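PDB 5A8C: carbohydrate binding family 6 from Clostridium thermocellum, which probably hydrolyses alpha-L-arabinofuranosidic bonds to release arabinose, as a family 43 glycoside hydrolase built on a five-bladed beta-propeller. Local coordinates for residues P207-A212 and Y222-A227; A234-Y239 and K252-P257. All coordinates share one frame; numbering follows the deposited sequence.

Interaction 1 of 2, residues P207-A212 and Y222-A227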
loop_
_atom_site.group_PDB
_atom_site.type_symbol
_atom_site.label_atom_id
_atom_site.label_comp_id
_atom_site.label_asym_id
_atom_site.label_seq_id
_atom_site.Cartn_x
_atom_site.Cartn_y
_atom_site.Cartn_z
ATOM N N PRO A 207 17.060 -5.384 2.962
ATOM C CA PRO A 207 17.639 -4.964 4.214
ATOM C C PRO A 207 16.594 -4.313 5.125
ATOM O O PRO A 207 15.906 -3.357 4.740
ATOM C CB PRO A 207 18.711 -3.958 3.781
ATOM C CG PRO A 207 19.030 -4.270 2.404
ATOM C CD PRO A 207 17.807 -4.835 1.799
ATOM N N ARG A 208 16.499 -4.794 6.350
ATOM C CA ARG A 208 15.683 -4.184 7.364
ATOM C C ARG A 208 14.184 -4.157 6.999
ATOM O O ARG A 208 13.440 -3.294 7.476
ATOM C CB ARG A 208 16.236 -2.791 7.742
ATOM C CG ARG A 208 17.626 -2.910 8.369
ATOM C CD ARG A 208 18.433 -1.611 8.374
ATOM N NE ARG A 208 18.791 -1.188 7.026
ATOM C CZ ARG A 208 18.162 -0.233 6.352
ATOM N NH1 ARG A 208 17.113 0.420 6.859
ATOM N NH2 ARG A 208 18.567 0.004 5.123
ATOM N N PHE A 209 13.740 -5.068 6.155
ATOM C CA PHE A 209 12.341 -5.061 5.742
ATOM C C PHE A 209 11.404 -5.169 6.938
ATOM O O PHE A 209 11.566 -6.067 7.796
ATOM C CB PHE A 209 12.070 -6.271 4.797
ATOM C CG PHE A 209 10.648 -6.388 4.380
ATOM C CD1 PHE A 209 10.104 -5.505 3.440
ATOM C CD2 PHE A 209 9.819 -7.340 4.927
ATOM C CE1 PHE A 209 8.774 -5.601 3.056
ATOM C CE2 PHE A 209 8.509 -7.449 4.536
ATOM C CZ PHE A 209 7.969 -6.561 3.625
ATOM N N PHE A 210 10.367 -4.321 6.943
ATOM C CA PHE A 210 9.409 -4.299 8.030
ATOM C C PHE A 210 7.989 -4.506 7.557
ATOM O O PHE A 210 7.271 -5.336 8.117
ATOM C CB PHE A 210 9.570 -2.982 8.834
ATOM C CG PHE A 210 8.890 -2.932 10.145
ATOM C CD1 PHE A 210 9.301 -3.741 11.212
ATOM C CD2 PHE A 210 7.859 -2.024 10.367
ATOM C CE1 PHE A 210 8.709 -3.626 12.469
ATOM C CE2 PHE A 210 7.226 -1.924 11.615
ATOM C CZ PHE A 210 7.682 -2.702 12.648
ATOM N N GLU A 211 7.538 -3.697 6.595
ATOM C CA GLU A 211 6.169 -3.895 6.090
ATOM C C GLU A 211 6.052 -3.114 4.753
ATOM O O GLU A 211 7.060 -2.627 4.246
ATOM C CB GLU A 211 5.109 -3.516 7.152
ATOM C CG GLU A 211 5.237 -2.088 7.526
ATOM C CD GLU A 211 4.551 -1.669 8.900
ATOM O OE1 GLU A 211 3.682 -2.372 9.498
ATOM O OE2 GLU A 211 4.812 -0.478 9.209
ATOM N N ALA A 212 4.842 -3.074 4.203
ATOM C CA ALA A 212 4.579 -2.169 3.067
ATOM C C ALA A 212 5.243 -2.563 1.751
ATOM O O ALA A 212 5.514 -1.681 0.926
ATOM C CB ALA A 212 4.813 -0.698 3.403
ATOM N N TYR A 222 12.704 -3.215 -12.324
ATOM C CA TYR A 222 11.750 -3.506 -11.269
ATOM C C TYR A 222 12.229 -2.837 -9.997
ATOM O O TYR A 222 13.414 -2.899 -9.651
ATOM C CB TYR A 222 11.667 -5.026 -11.048
ATOM C CG TYR A 222 11.133 -5.761 -12.242
ATOM C CD1 TYR A 222 12.019 -6.226 -13.255
ATOM C CD2 TYR A 222 9.781 -6.041 -12.384
ATOM C CE1 TYR A 222 11.539 -6.908 -14.324
ATOM C CE2 TYR A 222 9.323 -6.777 -13.491
ATOM C CZ TYR A 222 10.210 -7.239 -14.446
ATOM O OH TYR A 222 9.795 -7.963 -15.522
ATOM N N TYR A 223 11.293 -2.170 -9.290
ATOM C CA TYR A 223 11.583 -1.428 -8.081
ATOM C C TYR A 223 10.802 -2.052 -6.944
ATOM O O TYR A 223 9.569 -1.977 -6.919
ATOM C CB TYR A 223 11.134 0.040 -8.244
ATOM C CG TYR A 223 11.924 0.811 -9.286
ATOM C CD1 TYR A 223 11.637 0.653 -10.639
ATOM C CD2 TYR A 223 12.902 1.703 -8.922
ATOM C CE1 TYR A 223 12.366 1.342 -11.612
ATOM C CE2 TYR A 223 13.635 2.430 -9.883
ATOM C CZ TYR A 223 13.367 2.220 -11.194
ATOM O OH TYR A 223 14.052 2.902 -12.200
ATOM N N PHE A 224 11.507 -2.704 -6.002
ATOM C CA PHE A 224 10.887 -3.232 -4.806
ATOM C C PHE A 224 11.096 -2.194 -3.706
ATOM O O PHE A 224 12.219 -1.932 -3.295
ATOM C CB PHE A 224 11.510 -4.567 -4.382
ATOM C CG PHE A 224 10.865 -5.099 -3.136
ATOM C CD1 PHE A 224 9.705 -5.874 -3.244
ATOM C CD2 PHE A 224 11.349 -4.824 -1.887
ATOM C CE1 PHE A 224 9.094 -6.345 -2.096
ATOM C CE2 PHE A 224 10.695 -5.283 -0.750
ATOM C CZ PHE A 224 9.566 -6.047 -0.876
ATOM N N SER A 225 10.000 -1.564 -3.293
ATOM C CA SER A 225 10.050 -0.540 -2.238
ATOM C C SER A 225 9.285 -1.028 -1.013
ATOM O O SER A 225 8.432 -1.931 -1.121
ATOM C CB SER A 225 9.584 0.808 -2.755
ATOM O OG SER A 225 8.263 0.760 -3.252
ATOM N N TYR A 226 9.597 -0.471 0.138
ATOM C CA TYR A 226 9.110 -1.036 1.379
ATOM C C TYR A 226 9.354 -0.080 2.522
ATOM O O TYR A 226 10.182 0.857 2.399
ATOM C CB TYR A 226 9.782 -2.371 1.678
ATOM C CG TYR A 226 11.284 -2.306 1.841
ATOM C CD1 TYR A 226 12.132 -2.274 0.740
ATOM C CD2 TYR A 226 11.860 -2.266 3.094
ATOM C CE1 TYR A 226 13.504 -2.228 0.897
ATOM C CE2 TYR A 226 13.240 -2.227 3.273
ATOM C CZ TYR A 226 14.072 -2.216 2.162
ATOM O OH TYR A 226 15.455 -2.247 2.281
ATOM N N ALA A 227 8.692 -0.306 3.641
ATOM C CA ALA A 227 8.989 0.387 4.876
ATOM C C ALA A 227 10.015 -0.416 5.675
ATOM O O ALA A 227 9.838 -1.625 5.899
ATOM C CB ALA A 227 7.734 0.619 5.694
#

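Interaction 2 of 2, residues A234-Y239 and K252-P257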
loop_
_atom_site.group_PDB
_atom_site.type_symbol
_atom_site.label_atom_id
_atom_site.label_comp_id
_atom_site.label_asym_id
_atom_site.label_seq_id
_atom_site.Cartn_x
_atom_site.Cartn_y
_atom_site.Cartn_z
ATOM N N ALA A 234 14.000 5.715 12.856
ATOM C CA ALA A 234 12.602 5.495 12.521
ATOM C C ALA A 234 12.439 4.927 11.113
ATOM O O ALA A 234 13.289 5.107 10.236
ATOM C CB ALA A 234 11.850 6.788 12.687
ATOM N N SER A 235 11.315 4.264 10.870
ATOM C CA SER A 235 11.034 3.632 9.600
ATOM C C SER A 235 11.091 4.628 8.431
ATOM O O SER A 235 10.492 5.711 8.495
ATOM C CB SER A 235 9.648 3.018 9.666
ATOM O OG SER A 235 9.260 2.395 8.453
ATOM N N LYS A 236 11.764 4.227 7.368
ATOM C CA LYS A 236 11.853 4.980 6.116
ATOM C C LYS A 236 11.305 4.140 4.990
ATOM O O LYS A 236 11.331 2.889 5.079
ATOM C CB LYS A 236 13.258 5.459 5.844
ATOM C CG LYS A 236 13.813 6.411 6.886
ATOM C CD LYS A 236 15.157 6.988 6.587
ATOM C CE LYS A 236 15.643 7.950 7.662
ATOM N NZ LYS A 236 16.987 8.510 7.367
ATOM N N ILE A 237 10.919 4.754 3.900
ATOM C CA ILE A 237 10.581 4.039 2.674
ATOM C C ILE A 237 11.879 3.884 1.888
ATOM O O ILE A 237 12.498 4.887 1.505
ATOM C CB ILE A 237 9.512 4.749 1.846
ATOM C CG1 ILE A 237 8.274 5.085 2.651
ATOM C CG2 ILE A 237 9.191 3.904 0.610
ATOM C CD1 ILE A 237 7.617 3.914 3.394
ATOM N N GLU A 238 12.291 2.639 1.716
ATOM C CA GLU A 238 13.557 2.300 1.072
ATOM C C GLU A 238 13.280 1.395 -0.101
ATOM O O GLU A 238 12.142 0.995 -0.345
ATOM C CB GLU A 238 14.525 1.708 2.084
ATOM C CG GLU A 238 14.581 2.575 3.353
ATOM C CD GLU A 238 15.708 2.298 4.322
ATOM O OE1 GLU A 238 16.822 1.934 3.876
ATOM O OE2 GLU A 238 15.516 2.488 5.519
ATOM N N TYR A 239 14.316 1.108 -0.920
ATOM C CA TYR A 239 14.048 0.346 -2.125
ATOM C C TYR A 239 15.283 -0.348 -2.664
ATOM O O TYR A 239 16.428 -0.020 -2.354
ATOM C CB TYR A 239 13.399 1.216 -3.226
ATOM C CG TYR A 239 14.353 2.117 -3.987
ATOM C CD1 TYR A 239 15.021 3.166 -3.337
ATOM C CD2 TYR A 239 14.606 1.938 -5.323
ATOM C CE1 TYR A 239 15.900 3.972 -4.014
ATOM C CE2 TYR A 239 15.492 2.747 -6.025
ATOM C CZ TYR A 239 16.106 3.790 -5.358
ATOM O OH TYR A 239 17.019 4.547 -6.063
ATOM N N LYS A 252 19.242 0.251 -3.058
ATOM C CA LYS A 252 19.584 1.515 -3.679
ATOM C C LYS A 252 19.418 2.753 -2.799
ATOM O O LYS A 252 19.984 3.784 -3.158
ATOM C CB LYS A 252 18.814 1.712 -4.954
ATOM C CG LYS A 252 19.063 0.668 -6.014
ATOM C CD LYS A 252 20.478 0.638 -6.534
ATOM C CE LYS A 252 20.653 -0.430 -7.596
ATOM N NZ LYS A 252 22.057 -0.567 -8.038
ATOM N N GLY A 253 18.724 2.665 -1.682
ATOM C CA GLY A 253 18.605 3.814 -0.780
ATOM C C GLY A 253 17.221 4.102 -0.334
ATOM O O GLY A 253 16.323 3.257 -0.308
ATOM N N VAL A 254 17.013 5.370 0.038
ATOM C CA VAL A 254 15.791 5.898 0.636
ATOM C C VAL A 254 14.992 6.695 -0.379
ATOM O O VAL A 254 15.501 7.609 -1.012
ATOM C CB VAL A 254 16.150 6.799 1.856
ATOM C CG1 VAL A 254 14.918 7.501 2.381
ATOM C CG2 VAL A 254 16.813 5.965 2.954
ATOM N N ILE A 255 13.722 6.347 -0.504
ATOM C CA ILE A 255 12.746 7.133 -1.256
ATOM C C ILE A 255 12.111 8.219 -0.415
ATOM O O ILE A 255 11.971 9.363 -0.853
ATOM C CB ILE A 255 11.653 6.238 -1.848
ATOM C CG1 ILE A 255 12.265 5.240 -2.836
ATOM C CG2 ILE A 255 10.568 7.106 -2.500
ATOM C CD1 ILE A 255 11.286 4.260 -3.423
ATOM N N LEU A 256 11.693 7.893 0.799
ATOM C CA LEU A 256 10.930 8.817 1.650
ATOM C C LEU A 256 11.408 8.674 3.080
ATOM O O LEU A 256 11.371 7.565 3.613
ATOM C CB LEU A 256 9.451 8.547 1.561
ATOM C CG LEU A 256 8.553 9.593 2.228
ATOM C CD1 LEU A 256 8.464 10.883 1.416
ATOM C CD2 LEU A 256 7.165 9.005 2.455
ATOM N N PRO A 257 11.944 9.716 3.687
ATOM C CA PRO A 257 12.282 9.664 5.108
ATOM C C PRO A 257 11.012 9.726 5.964
ATOM O O PRO A 257 9.914 9.613 5.439
ATOM C CB PRO A 257 13.160 10.915 5.275
ATOM C CG PRO A 257 12.507 11.889 4.386
ATOM C CD PRO A 257 12.032 11.122 3.188
HETATM O O HOH W 1 18.882 5.789 -4.649
#

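Interaction 1 of 2, residues P207-A212 and Y222-A227
Phe-210, Glu-211 and Ala-227 carry the backbone part of this contact, and they illustrate how one carbonyl can serve two successive residues. The oxygen of Ala-227 accepts a bond from Phe-210 N (2.9 Å) that lies in the carbonyl plane, and a longer but straighter one from Glu-211 N (3.2 Å). In return Ala-227 N donates to Glu-211 O at 2.9 Å. Two residues thus face one, which is a classic beta bulge, set where the chain turns a corner at Glu-211.

A side-chain hydrogen bond adds a second grip. Tyr-226 OH donates to Pro-207 O at 2.7 Å, meeting a lone pair in the carbonyl plane. Chi1 of 61° sets Tyr-226 CG between the backbone N and the carbonyl carbon. Pro-207 O lies at the edge of the Tyr-226 ring, near its plane.

Apolar packing adds to these bonds. Phe-209 CD1 rests 3.6 Å from Tyr-226 CB, which lies at the edge of the phenyl ring; the two ring planes are inclined by 51°. Phe-209 CE1 also meets Phe-224 CZ at 4.0 Å, these two side chains crossing at about a right angle. Beyond the bulge, Ala-212 CB and Ala-227 CB pack at 3.9 Å.

Glu-211 OE1 hydrogen-bonds the amine of a bound Tris molecule, probably a crystallisation component, whose binding is consistent with a pocket here; a calcium ion lies near Ala-212. The classic bulge and corner lead into strand 212-218, an outermost strand of a four-stranded antiparallel sheet, probably one blade of the five-bladed propeller.

Interaction 2 of 2, residues A234-Y239 and K252-P257
Tyr-239 lays its side chain across the strand opposite, and following it outward shows how a tyrosine can bridge several residues of a neighbour. Its CB touches Ile-255 CD1 at 3.7 Å. From there CG stands between the backbone N and the carbonyl carbon (chi1 78°). The side chains of Tyr-239 and Ile-255 cross at about a right angle. CD1 of the tyrosine then meets Ile-255 CG1 at 3.5 Å and lies 3.3 Å from Gly-253 O, while its CE1 is about equally near Gly-253 O and Lys-252 CB. Further out, Lys-252 CB sits over one ring face, offset toward the rim, in a CH-pi contact closest at Tyr-239 CZ (3.4 Å). At the tip, Tyr-239 OH hydrogen-bonds a water at 2.6 Å, and this water donates to Lys-252 O; the hydroxyl also bonds Ile-314 N.

The frame beneath is an antiparallel beta hairpin, the last two strands of a four-stranded antiparallel sheet, probably one propeller blade, interrupted by two classic bulges. In one, Lys-252 and Gly-253 both face Tyr-239, Lys-252 N donating to Tyr-239 O and Tyr-239 N to Gly-253 O. Gly-253 adopts backbone angles at which a beta carbon would press on the Lys-252 carbonyl. In the other, Ile-237 O accepts from Ile-255 N (2.8 Å) and Leu-256 N (3.2 Å), both arriving from the same face of its plane.

Ile-237 and Leu-256 lie side by side and point the same way, CB against CB at 3.8 Å. On the other face of the sheet, Val-254 CG2 touches the CG and CD of Glu-238, whose OE1 hydrogen-bonds Tyr-251 OH while OE2 bonds Ser-228 OG.

From the N terminus, the chain first meets interaction 1, where residues 222-227 return against 207-212 and close the loop made largely of strand 212-218 and its turn. Only after that does it enter interaction 2, in which 252-257 folds back on 234-239. The two closures are therefore in series, neither nested nor crossed. They nonetheless join laterally, because strands 221-228 and 237-242 are neighbours in one sheet: Glu-238 N and Tyr-226 O make a probable hydrogen bond, and Arg-208 NH2 forms a salt bridge with Glu-238 OE1. Together the contacts tie the approach to strand 212-218 to 250-256, the edge strand on the far side from 212-218.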